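Long-range contacts in uncharacterized protein conserved in bacteria (Cupriavidus necator, PDB 5DMH), which catalyses the ATP-dependent phosphorylation of 3-oxo-tetronate to 3-oxo-tetronate 4-phosphate, as a member of the four-carbon acid sugar kinase family: residues S141-A146 against A247-I252; S195-G200 against G225-I230; R209-T214 against L242-A247. All blocks are in the same frame, centred on the assembly; numbering follows the deposited sequence.

In the fold
All three contacts lie in the sugar-binding N-terminal domain, on the same side of the chain's centre and away from the ATP-binding site. Contacts 1 and 2 lie on four neighbouring parallel strands, 199-202, 228-231, 144-147 and 251-254; the pairing of 228-231 with 144-147 connects them, centres about 12 Å apart. Contact 1 is buried and carried by a threonine bond, a water and apolar side chains; contact 2, at the outermost strand 199-202, is partly buried and rests on parallel backbone bonds. Contact 3, largely buried with exposed Glu244 at its margin, joins helices 211-223 and 236-245 through alanines, a threonine, Leu242 and the glutamate stem, without hydrogen bonds across it. It shares Ala247 with contact 1, where Cys246 also packs on Ile145.

Contact 1 of 3, residues S141-A146 against A247-I252; sequences SDFTIA and ANLPLI
Thr144 and Leu251 meet because chi1 of -168° puts OG1 of the threonine anti to its backbone N, within 2.6 Å of Leu251 O. This short bond has a C=O...donor angle of 112°, and the hydroxyl stands above the carbonyl plane, 58° out of it. The ring of Phe143, its CG likewise anti to the backbone N, swings its edge close to Leu249, whose CD1 lies near the ring plane, 4.0 Å from CD2. A water provides the second polar link: it donates to Phe143 O at 2.8 Å, accepts from Leu251 N at 3.0 Å, and is hydrogen-bonded to Ser141 OG at 2.8 Å. The water thus bridges the loop before strand 144-147 to the first residue of strand 251-254; between the two segments no direct backbone bond is made. Further along, Ile145 and Ile252 lie side by side and point the same way, with CG1 of Ile145 4.1 Å from CG2 of Ile252. Strand 144-147 is neighbour to 251-254 in a parallel arrangement, with 228-231 on its other side, bonded through Thr144 and Ala146, and 111-115 beyond 251-254. Helix 128-139 packs over one face, where Leu136 touches Ser141, Thr144 and Leu251.

Contact 2 of 3, residues S195-G200 against G225-I230; sequences SKNKVG and GVRMAI
Arg227 crosses Asn197 at a slant, and its side chain can be followed outward. CB lies 4.0 Å from Lys198 O and slightly farther from Asn197 CB; CD then comes to 3.9 Å from that same CB, so the aliphatic part rests against the base of the asparagine. The chain bends at chi3 (51°), bringing NE to 3.7 Å from Asn197 ND2, and NE donates a hydrogen bond to a water at 2.7 Å, which sits at the edge of the guanidinium, in its plane. The same water accepts from Asn197 ND2, so it joins the two side chains, whose amide and guanidinium planes stand 62° apart. At the tip, NH2 lies 3.6 Å from Ser141 O, and the arginine side chain also touches Asp142. The backbones are bonded directly. Lys198 O accepts from Arg227 N at 2.9 Å and, weakly, from Met228 N. Gly200 N donates to Met228 O at 2.8 Å, with an N-H...O angle of 162°, and Ile230 N returns a bond to Gly200 O. This alternation is that of parallel strands, with Val199 bridged to Met228 and Gly200 to Ala229; it attaches the outermost strand 199-202 to 228-231, which follows helix 211-223 and the Schellman motif at Gly225. Val226 CG1 approaches Gly200 N at 3.6 Å. On the face of Val199 and Met228, the selenomethionine CE reaches Ser195 OG, a hydroxyl hydrogen-bonded to Leu191 O in helix 187-193.

Contact 3 of 3, residues R209-T214 against L242-A247; sequences RGAHAT and LGEACA
Gly210 O is gripped twice by Thr214, whose side chain then meets Ala245 across the contact: OG1 donates to it at 2.8 Å and the backbone N at 3.0 Å. The hydroxyl lies above the carbonyl plane, 49° out of it, at a C=O...donor angle of 131°. This bond fixes the rotation of the threonine side chain, since with OG1 turned back to the N-cap residue, chi1 of -60° leaves CG2 anti to the backbone N and directed at the other helix. There CG2 touches Ala245 CB at 3.6 Å and Leu242 CD2 at 4.0 Å, the threonine and leucine side chains crossing at about a right angle. Ala245 CB also faces the backbone, 3.7 Å from Ala211 O. One turn earlier Ala211 CB packs against the extended Glu244, with the carboxylate carbon CD at 3.5 Å and CG slightly farther. The acid end of Glu244 has a second partner, since OE1 forms a salt bridge with Arg268 in helix 262-268. Small residues permit this close approach: the CA atoms of Ala211 and Ala245 are only 4.8 Å apart. Leu202 of strand 199-202 also touches both Thr214 and Leu242. The contact is helix-helix packing centred on Ala211 and Ala245, with Thr214, Leu242 and the stem of Glu244 around them, joining the first turn of helix 211-223, with Gly210 at its N-cap position, to the last turn of helix 236-245 within the alpha/beta sugar-binding domain.

Contact 1 of 3, residues S141-A146 against A247-I252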
ATOM      1  N   SER A 141       3.279 -15.228  19.308  1.00 20.82           N
ATOM      2  CA  SER A 141       1.835 -15.035  19.425  1.00 21.40           C
ATOM      3  C   SER A 141       1.125 -16.118  18.627  1.00 20.98           C
ATOM      4  O   SER A 141       1.578 -16.486  17.546  1.00 21.78           O
ATOM      5  CB  SER A 141       1.437 -13.662  18.896  1.00 22.51           C
ATOM      6  OG  SER A 141       0.057 -13.429  19.108  1.00 22.85           O
ATOM      7  N   ASP A 142      -0.016 -16.596  19.134  1.00 17.43           N
ATOM      8  CA  ASP A 142      -0.705 -17.697  18.500  1.00 19.21           C
ATOM      9  C   ASP A 142      -1.912 -17.298  17.667  1.00 20.29           C
ATOM     10  O   ASP A 142      -2.629 -18.172  17.163  1.00 20.06           O
ATOM     11  CB  ASP A 142      -1.111 -18.757  19.550  1.00 23.66           C
ATOM     12  CG  ASP A 142      -2.187 -18.273  20.519  1.00 33.00           C
ATOM     13  OD1 ASP A 142      -2.765 -17.186  20.318  1.00 26.41           O
ATOM     14  OD2 ASP A 142      -2.469 -19.007  21.497  1.00 31.42           O
ATOM     15  N   PHE A 143      -2.111 -16.001  17.465  1.00 21.79           N
ATOM     16  CA  PHE A 143      -3.298 -15.539  16.734  1.00 16.22           C
ATOM     17  C   PHE A 143      -3.213 -14.121  16.201  1.00 18.87           C
ATOM     18  O   PHE A 143      -2.762 -13.216  16.891  1.00 17.69           O
ATOM     19  CB  PHE A 143      -4.513 -15.600  17.651  1.00 17.27           C
ATOM     20  CG  PHE A 143      -5.794 -15.154  17.003  1.00 17.18           C
ATOM     21  CD1 PHE A 143      -6.575 -16.054  16.322  1.00 16.97           C
ATOM     22  CD2 PHE A 143      -6.219 -13.828  17.086  1.00 15.99           C
ATOM     23  CE1 PHE A 143      -7.760 -15.654  15.733  1.00 17.43           C
ATOM     24  CE2 PHE A 143      -7.408 -13.425  16.512  1.00 15.95           C
ATOM     25  CZ  PHE A 143      -8.178 -14.344  15.829  1.00 18.54           C
ATOM     26  N   THR A 144      -3.717 -13.919  14.992  1.00 16.73           N
ATOM     27  CA  THR A 144      -3.982 -12.556  14.525  1.00 16.48           C
ATOM     28  C   THR A 144      -5.203 -12.559  13.652  1.00 18.64           C
ATOM     29  O   THR A 144      -5.708 -13.622  13.309  1.00 15.68           O
ATOM     30  CB  THR A 144      -2.800 -11.941  13.768  1.00 16.72           C
ATOM     31  OG1 THR A 144      -3.051 -10.552  13.597  1.00 18.21           O
ATOM     32  CG2 THR A 144      -2.609 -12.597  12.433  1.00 15.33           C
ATOM     33  N   ILE A 145      -5.698 -11.370  13.338  1.00 15.50           N
ATOM     34  CA  ILE A 145      -6.763 -11.228  12.363  1.00 15.82           C
ATOM     35  C   ILE A 145      -6.166 -10.776  11.035  1.00 14.20           C
ATOM     36  O   ILE A 145      -5.045 -10.228  10.969  1.00 14.70           O
ATOM     37  CB  ILE A 145      -7.848 -10.211  12.772  1.00 15.11           C
ATOM     38  CG1 ILE A 145      -7.251  -8.826  13.008  1.00 13.95           C
ATOM     39  CG2 ILE A 145      -8.627 -10.732  14.006  1.00 18.07           C
ATOM     40  CD1 ILE A 145      -8.285  -7.755  13.097  1.00 19.16           C
ATOM     41  N   ALA A 146      -6.947 -10.994   9.987  1.00 14.52           N
ATOM     42  CA  ALA A 146      -6.616 -10.586   8.639  1.00 11.59           C
ATOM     43  C   ALA A 146      -7.857  -9.859   8.093  1.00 17.60           C
ATOM     44  O   ALA A 146      -8.880 -10.484   7.809  1.00 14.86           O
ATOM     45  CB  ALA A 146      -6.293 -11.807   7.798  1.00 13.83           C
ATOM     46  N   ALA A 247      -7.065  -4.764  20.992  1.00 20.39           N
ATOM     47  CA  ALA A 247      -6.146  -3.910  21.734  1.00 25.27           C
ATOM     48  C   ALA A 247      -5.013  -4.726  22.347  1.00 26.06           C
ATOM     49  O   ALA A 247      -3.911  -4.215  22.528  1.00 26.95           O
ATOM     50  CB  ALA A 247      -6.897  -3.167  22.830  1.00 26.91           C
ATOM     51  N   ASN A 248      -5.305  -5.987  22.671  1.00 21.38           N
ATOM     52  CA  ASN A 248      -4.369  -6.868  23.379  1.00 30.88           C
ATOM     53  C   ASN A 248      -3.538  -7.792  22.481  1.00 27.23           C
ATOM     54  O   ASN A 248      -2.787  -8.623  22.986  1.00 28.15           O
ATOM     55  CB  ASN A 248      -5.153  -7.763  24.360  1.00 29.83           C
ATOM     56  CG  ASN A 248      -5.980  -8.859  23.650  1.00 39.32           C
ATOM     57  OD1 ASN A 248      -6.457  -8.678  22.522  1.00 39.65           O
ATOM     58  ND2 ASN A 248      -6.153  -9.995  24.322  1.00 44.41           N
ATOM     59  N   LEU A 249      -3.694  -7.685  21.164  1.00 20.27           N
ATOM     60  CA  LEU A 249      -2.906  -8.502  20.249  1.00 17.22           C
ATOM     61  C   LEU A 249      -1.586  -7.822  19.882  1.00 19.23           C
ATOM     62  O   LEU A 249      -1.573  -6.647  19.524  1.00 22.11           O
ATOM     63  CB  LEU A 249      -3.687  -8.820  18.979  1.00 22.30           C
ATOM     64  CG  LEU A 249      -4.936  -9.688  19.081  1.00 27.99           C
ATOM     65  CD1 LEU A 249      -5.523  -9.919  17.671  1.00 23.55           C
ATOM     66  CD2 LEU A 249      -4.637 -10.994  19.791  1.00 29.17           C
ATOM     67  N   PRO A 250      -0.465  -8.561  19.987  1.00 20.08           N
ATOM     68  CA  PRO A 250       0.838  -8.095  19.509  1.00 21.57           C
ATOM     69  C   PRO A 250       0.835  -7.726  18.016  1.00 21.40           C
ATOM     70  O   PRO A 250       1.551  -6.785  17.616  1.00 20.42           O
ATOM     71  CB  PRO A 250       1.741  -9.310  19.738  1.00 21.10           C
ATOM     72  CG  PRO A 250       1.096 -10.090  20.803  1.00 26.07           C
ATOM     73  CD  PRO A 250      -0.364  -9.832  20.727  1.00 22.95           C
ATOM     74  N   LEU A 251       0.083  -8.481  17.212  1.00 17.78           N
ATOM     75  CA  LEU A 251       0.047  -8.304  15.744  1.00 16.02           C
ATOM     76  C   LEU A 251      -1.386  -8.218  15.217  1.00 17.54           C
ATOM     77  O   LEU A 251      -2.245  -9.021  15.584  1.00 16.38           O
ATOM     78  CB  LEU A 251       0.738  -9.484  15.043  1.00 15.33           C
ATOM     79  CG  LEU A 251       0.845  -9.425  13.531  1.00 16.87           C
ATOM     80  CD1 LEU A 251       1.760  -8.292  13.049  1.00 20.06           C
ATOM     81  CD2 LEU A 251       1.290 -10.778  12.939  1.00 17.30           C
ATOM     82  N   ILE A 252      -1.629  -7.219  14.374  1.00 15.05           N
ATOM     83  CA  ILE A 252      -2.873  -7.063  13.652  1.00 14.81           C
ATOM     84  C   ILE A 252      -2.488  -6.950  12.163  1.00 13.13           C
ATOM     85  O   ILE A 252      -1.497  -6.309  11.853  1.00 14.36           O
ATOM     86  CB  ILE A 252      -3.633  -5.779  14.120  1.00 16.25           C
ATOM     87  CG1 ILE A 252      -4.089  -5.945  15.579  1.00 23.98           C
ATOM     88  CG2 ILE A 252      -4.832  -5.526  13.225  1.00 19.03           C
ATOM     89  CD1 ILE A 252      -4.480  -4.672  16.274  1.00 22.38           C
TER
HETATM   90  O   HOH W   1      -0.952 -11.262  17.679  1.00 16.90           O

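Contact 2 of 3, residues S195-G200 against G225-I230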
ATOM      1  N   SER A 195      -1.026 -20.612   3.689  1.00 19.26           N
ATOM      2  CA  SER A 195      -0.740 -20.688   5.130  1.00 21.77           C
ATOM      3  C   SER A 195      -0.549 -22.135   5.564  1.00 22.96           C
ATOM      4  O   SER A 195      -1.261 -23.028   5.109  1.00 21.91           O
ATOM      5  CB  SER A 195      -1.867 -20.066   5.975  1.00 18.88           C
ATOM      6  OG  SER A 195      -2.145 -18.729   5.607  1.00 21.00           O
ATOM      7  N   LYS A 196       0.434 -22.359   6.432  1.00 23.65           N
ATOM      8  CA  LYS A 196       0.724 -23.693   6.970  1.00 21.82           C
ATOM      9  C   LYS A 196      -0.225 -24.104   8.107  1.00 26.48           C
ATOM     10  O   LYS A 196      -0.569 -25.272   8.268  1.00 27.90           O
ATOM     11  CB  LYS A 196       2.177 -23.743   7.472  1.00 26.18           C
ATOM     12  CG  LYS A 196       3.203 -23.473   6.402  1.00 36.02           C
ATOM     13  CD  LYS A 196       4.581 -23.997   6.789  1.00 47.52           C
ATOM     14  CE  LYS A 196       5.655 -23.485   5.836  1.00 50.23           C
ATOM     15  NZ  LYS A 196       6.076 -22.092   6.196  1.00 49.17           N
ATOM     16  N   ASN A 197      -0.668 -23.112   8.857  1.00 21.33           N
ATOM     17  CA  ASN A 197      -1.474 -23.298  10.042  1.00 17.87           C
ATOM     18  C   ASN A 197      -2.950 -22.923   9.816  1.00 23.50           C
ATOM     19  O   ASN A 197      -3.316 -22.319   8.793  1.00 19.95           O
ATOM     20  CB  ASN A 197      -0.871 -22.476  11.185  1.00 20.72           C
ATOM     21  CG  ASN A 197       0.478 -23.028  11.650  1.00 29.84           C
ATOM     22  OD1 ASN A 197       0.692 -24.229  11.642  1.00 35.06           O
ATOM     23  ND2 ASN A 197       1.386 -22.151  12.035  1.00 35.00           N
ATOM     24  N   LYS A 198      -3.799 -23.253  10.784  1.00 21.79           N
ATOM     25  CA  LYS A 198      -5.232 -23.145  10.582  1.00 21.03           C
ATOM     26  C   LYS A 198      -5.776 -21.709  10.429  1.00 19.65           C
ATOM     27  O   LYS A 198      -5.569 -20.845  11.282  1.00 21.86           O
ATOM     28  CB  LYS A 198      -5.960 -23.873  11.727  1.00 22.14           C
ATOM     29  CG  LYS A 198      -7.467 -23.737  11.701  1.00 24.41           C
ATOM     30  CD  LYS A 198      -8.117 -24.469  10.555  1.00 34.30           C
ATOM     31  CE  LYS A 198      -9.628 -24.412  10.681  1.00 39.34           C
ATOM     32  NZ  LYS A 198     -10.344 -25.158   9.609  1.00 48.10           N
ATOM     33  N   VAL A 199      -6.482 -21.467   9.324  1.00 21.70           N
ATOM     34  CA  VAL A 199      -7.145 -20.180   9.070  1.00 19.29           C
ATOM     35  C   VAL A 199      -8.631 -20.296   9.352  1.00 18.83           C
ATOM     36  O   VAL A 199      -9.252 -21.259   8.955  1.00 19.97           O
ATOM     37  CB  VAL A 199      -6.973 -19.724   7.588  1.00 19.46           C
ATOM     38  CG1 VAL A 199      -7.788 -18.487   7.319  1.00 19.32           C
ATOM     39  CG2 VAL A 199      -5.519 -19.475   7.298  1.00 20.24           C
ATOM     40  N   GLY A 200      -9.186 -19.348  10.095  1.00 15.49           N
ATOM     41  CA  GLY A 200     -10.603 -19.377  10.414  1.00 18.23           C
ATOM     42  C   GLY A 200     -11.287 -18.056  10.070  1.00 18.74           C
ATOM     43  O   GLY A 200     -10.794 -17.259   9.244  1.00 17.32           O
ATOM     44  N   GLY A 225      -8.083 -23.451  18.017  1.00 22.80           N
ATOM     45  CA  GLY A 225      -6.872 -23.752  17.258  1.00 21.43           C
ATOM     46  C   GLY A 225      -6.671 -22.900  16.012  1.00 21.09           C
ATOM     47  O   GLY A 225      -5.772 -23.149  15.196  1.00 22.23           O
ATOM     48  N   VAL A 226      -7.500 -21.887  15.853  1.00 17.91           N
ATOM     49  CA  VAL A 226      -7.356 -20.962  14.740  1.00 16.82           C
ATOM     50  C   VAL A 226      -6.140 -20.074  15.010  1.00 21.81           C
ATOM     51  O   VAL A 226      -6.043 -19.439  16.043  1.00 21.82           O
ATOM     52  CB  VAL A 226      -8.607 -20.091  14.578  1.00 19.17           C
ATOM     53  CG1 VAL A 226      -8.387 -19.015  13.546  1.00 16.66           C
ATOM     54  CG2 VAL A 226      -9.832 -20.969  14.251  1.00 20.93           C
ATOM     55  N   ARG A 227      -5.204 -20.040  14.079  1.00 19.64           N
ATOM     56  CA  ARG A 227      -4.044 -19.169  14.259  1.00 23.14           C
ATOM     57  C   ARG A 227      -4.136 -17.841  13.519  1.00 21.83           C
ATOM     58  O   ARG A 227      -3.470 -16.878  13.884  1.00 21.25           O
ATOM     59  CB  ARG A 227      -2.783 -19.955  13.945  1.00 24.07           C
ATOM     60  CG  ARG A 227      -2.686 -21.116  14.966  1.00 35.64           C
ATOM     61  CD  ARG A 227      -1.357 -21.804  14.967  1.00 47.17           C
ATOM     62  NE  ARG A 227      -0.252 -20.859  15.093  1.00 45.63           N
ATOM     63  CZ  ARG A 227       0.496 -20.698  16.180  1.00 47.02           C
ATOM     64  NH1 ARG A 227       0.275 -21.400  17.285  1.00 46.74           N
ATOM     65  NH2 ARG A 227       1.481 -19.815  16.157  1.00 55.23           N
HETATM   66  N   MSE A 228      -4.991 -17.779  12.510  1.00 18.36           N
HETATM   67  CA  MSE A 228      -5.285 -16.533  11.831  1.00 16.50           C
HETATM   68  C   MSE A 228      -6.742 -16.550  11.365  1.00 16.66           C
HETATM   69  O   MSE A 228      -7.189 -17.518  10.758  1.00 19.68           O
HETATM   70  CB  MSE A 228      -4.344 -16.336  10.626  1.00 17.63           C
HETATM   71  CG  MSE A 228      -4.597 -15.093   9.850  1.00 19.97           C
HETATM   72 SE   MSE A 228      -2.875 -14.532   8.989  1.00 42.31          SE
HETATM   73  CE  MSE A 228      -2.126 -16.220   8.639  1.00 12.69           C
ATOM     74  N   ALA A 229      -7.468 -15.484  11.654  1.00 14.82           N
ATOM     75  CA  ALA A 229      -8.874 -15.398  11.257  1.00 15.02           C
ATOM     76  C   ALA A 229      -9.104 -14.228  10.328  1.00 12.47           C
ATOM     77  O   ALA A 229      -8.737 -13.089  10.654  1.00 13.21           O
ATOM     78  CB  ALA A 229      -9.769 -15.237  12.481  1.00 14.45           C
ATOM     79  N   ILE A 230      -9.721 -14.514   9.188  1.00 16.49           N
ATOM     80  CA  ILE A 230     -10.298 -13.468   8.357  1.00 15.91           C
ATOM     81  C   ILE A 230     -11.332 -12.770   9.237  1.00 15.28           C
ATOM     82  O   ILE A 230     -12.103 -13.440   9.894  1.00 17.53           O
ATOM     83  CB  ILE A 230     -10.985 -14.060   7.130  1.00 15.47           C
ATOM     84  CG1 ILE A 230      -9.985 -14.788   6.212  1.00 17.86           C
ATOM     85  CG2 ILE A 230     -11.730 -12.974   6.355  1.00 15.10           C
ATOM     86  CD1 ILE A 230      -8.867 -13.923   5.689  1.00 18.00           C
TER
HETATM   87  O   HOH W   2       0.672 -19.330  13.022  1.00 29.75           O

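Contact 3 of 3, residues R209-T214 against L242-A247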
ATOM      1  N   ARG A 209     -21.926  -7.356  17.399  1.00 21.50           N
ATOM      2  CA  ARG A 209     -22.288  -7.274  18.808  1.00 24.25           C
ATOM      3  C   ARG A 209     -21.380  -6.358  19.653  1.00 24.16           C
ATOM      4  O   ARG A 209     -21.647  -6.152  20.814  1.00 25.83           O
ATOM      5  CB  ARG A 209     -22.333  -8.667  19.410  1.00 22.78           C
ATOM      6  CG  ARG A 209     -23.547  -9.529  18.957  1.00 31.21           C
ATOM      7  CD  ARG A 209     -23.738 -10.750  19.849  1.00 36.48           C
ATOM      8  NE  ARG A 209     -22.571 -11.624  19.962  1.00 54.36           N
ATOM      9  CZ  ARG A 209     -22.323 -12.671  19.174  1.00 59.81           C
ATOM     10  NH1 ARG A 209     -23.157 -12.993  18.188  1.00 58.82           N
ATOM     11  NH2 ARG A 209     -21.224 -13.396  19.364  1.00 42.14           N
ATOM     12  N   GLY A 210     -20.327  -5.797  19.063  1.00 24.82           N
ATOM     13  CA  GLY A 210     -19.474  -4.855  19.764  1.00 21.76           C
ATOM     14  C   GLY A 210     -18.151  -5.452  20.226  1.00 28.99           C
ATOM     15  O   GLY A 210     -17.897  -6.652  20.064  1.00 18.48           O
ATOM     16  N   ALA A 211     -17.314  -4.615  20.828  1.00 24.58           N
ATOM     17  CA  ALA A 211     -15.929  -4.987  21.130  1.00 20.35           C
ATOM     18  C   ALA A 211     -15.816  -6.157  22.115  1.00 24.30           C
ATOM     19  O   ALA A 211     -15.017  -7.049  21.916  1.00 20.29           O
ATOM     20  CB  ALA A 211     -15.180  -3.769  21.678  1.00 24.55           C
ATOM     21  N   HIS A 212     -16.609  -6.133  23.182  1.00 22.77           N
ATOM     22  CA  HIS A 212     -16.507  -7.160  24.205  1.00 24.95           C
ATOM     23  C   HIS A 212     -16.856  -8.514  23.588  1.00 22.10           C
ATOM     24  O   HIS A 212     -16.132  -9.501  23.793  1.00 23.29           O
ATOM     25  CB  HIS A 212     -17.416  -6.834  25.389  1.00 28.39           C
ATOM     26  CG  HIS A 212     -17.337  -7.832  26.501  1.00 45.71           C
ATOM     27  ND1 HIS A 212     -16.252  -7.923  27.344  1.00 52.77           N
ATOM     28  CD2 HIS A 212     -18.213  -8.784  26.902  1.00 53.99           C
ATOM     29  CE1 HIS A 212     -16.459  -8.894  28.218  1.00 50.93           C
ATOM     30  NE2 HIS A 212     -17.640  -9.428  27.973  1.00 51.48           N
ATOM     31  N   ALA A 213     -17.947  -8.563  22.815  1.00 24.69           N
ATOM     32  CA  ALA A 213     -18.363  -9.814  22.178  1.00 22.62           C
ATOM     33  C   ALA A 213     -17.329 -10.288  21.165  1.00 22.28           C
ATOM     34  O   ALA A 213     -17.089 -11.486  21.002  1.00 20.52           O
ATOM     35  CB  ALA A 213     -19.702  -9.652  21.497  1.00 23.21           C
ATOM     36  N   THR A 214     -16.712  -9.342  20.477  1.00 20.61           N
ATOM     37  CA  THR A 214     -15.725  -9.694  19.476  1.00 16.07           C
ATOM     38  C   THR A 214     -14.488 -10.298  20.129  1.00 20.21           C
ATOM     39  O   THR A 214     -13.928 -11.271  19.633  1.00 16.32           O
ATOM     40  CB  THR A 214     -15.366  -8.480  18.630  1.00 15.58           C
ATOM     41  OG1 THR A 214     -16.550  -8.012  17.972  1.00 20.40           O
ATOM     42  CG2 THR A 214     -14.323  -8.821  17.560  1.00 16.00           C
ATOM     43  N   LEU A 242     -13.365  -3.956  15.761  1.00 19.52           N
ATOM     44  CA  LEU A 242     -12.258  -4.894  15.640  1.00 17.43           C
ATOM     45  C   LEU A 242     -10.981  -4.321  16.282  1.00 18.60           C
ATOM     46  O   LEU A 242     -10.294  -5.006  17.038  1.00 19.92           O
ATOM     47  CB  LEU A 242     -12.041  -5.250  14.159  1.00 17.15           C
ATOM     48  CG  LEU A 242     -13.069  -6.204  13.519  1.00 19.55           C
ATOM     49  CD1 LEU A 242     -12.994  -6.133  11.997  1.00 17.66           C
ATOM     50  CD2 LEU A 242     -12.845  -7.622  14.001  1.00 18.65           C
ATOM     51  N   GLY A 243     -10.672  -3.062  15.982  1.00 19.48           N
ATOM     52  CA  GLY A 243      -9.526  -2.392  16.576  1.00 19.41           C
ATOM     53  C   GLY A 243      -9.533  -2.435  18.103  1.00 18.14           C
ATOM     54  O   GLY A 243      -8.550  -2.804  18.750  1.00 19.98           O
ATOM     55  N   GLU A 244     -10.667  -2.071  18.690  1.00 20.37           N
ATOM     56  CA  GLU A 244     -10.817  -2.137  20.133  1.00 23.54           C
ATOM     57  C   GLU A 244     -10.704  -3.581  20.641  1.00 19.39           C
ATOM     58  O   GLU A 244     -10.029  -3.818  21.624  1.00 20.55           O
ATOM     59  CB  GLU A 244     -12.139  -1.502  20.573  1.00 25.42           C
ATOM     60  CG  GLU A 244     -12.281  -1.445  22.081  1.00 26.87           C
ATOM     61  CD  GLU A 244     -13.586  -0.834  22.562  1.00 32.84           C
ATOM     62  OE1 GLU A 244     -14.331  -0.221  21.769  1.00 30.44           O
ATOM     63  OE2 GLU A 244     -13.867  -0.989  23.758  1.00 33.51           O
ATOM     64  N   ALA A 245     -11.353  -4.540  19.982  1.00 19.67           N
ATOM     65  CA  ALA A 245     -11.286  -5.940  20.418  1.00 22.24           C
ATOM     66  C   ALA A 245      -9.867  -6.501  20.377  1.00 26.18           C
ATOM     67  O   ALA A 245      -9.507  -7.387  21.174  1.00 18.40           O
ATOM     68  CB  ALA A 245     -12.190  -6.790  19.596  1.00 19.56           C
ATOM     69  N   CYS A 246      -9.061  -5.970  19.462  1.00 18.04           N
ATOM     70  CA  CYS A 246      -7.683  -6.412  19.282  1.00 20.70           C
ATOM     71  C   CYS A 246      -6.641  -5.560  20.016  1.00 19.77           C
ATOM     72  O   CYS A 246      -5.464  -5.663  19.719  1.00 18.41           O
ATOM     73  CB  CYS A 246      -7.339  -6.459  17.787  1.00 20.98           C
ATOM     74  SG  CYS A 246      -8.279  -7.682  16.837  1.00 21.15           S
ATOM     75  N   ALA A 247      -7.065  -4.764  20.992  1.00 20.39           N
ATOM     76  CA  ALA A 247      -6.146  -3.910  21.734  1.00 25.27           C
ATOM     77  C   ALA A 247      -5.013  -4.726  22.347  1.00 26.06           C
ATOM     78  O   ALA A 247      -3.911  -4.215  22.528  1.00 26.95           O
ATOM     79  CB  ALA A 247      -6.897  -3.167  22.830  1.00 26.91           C
TER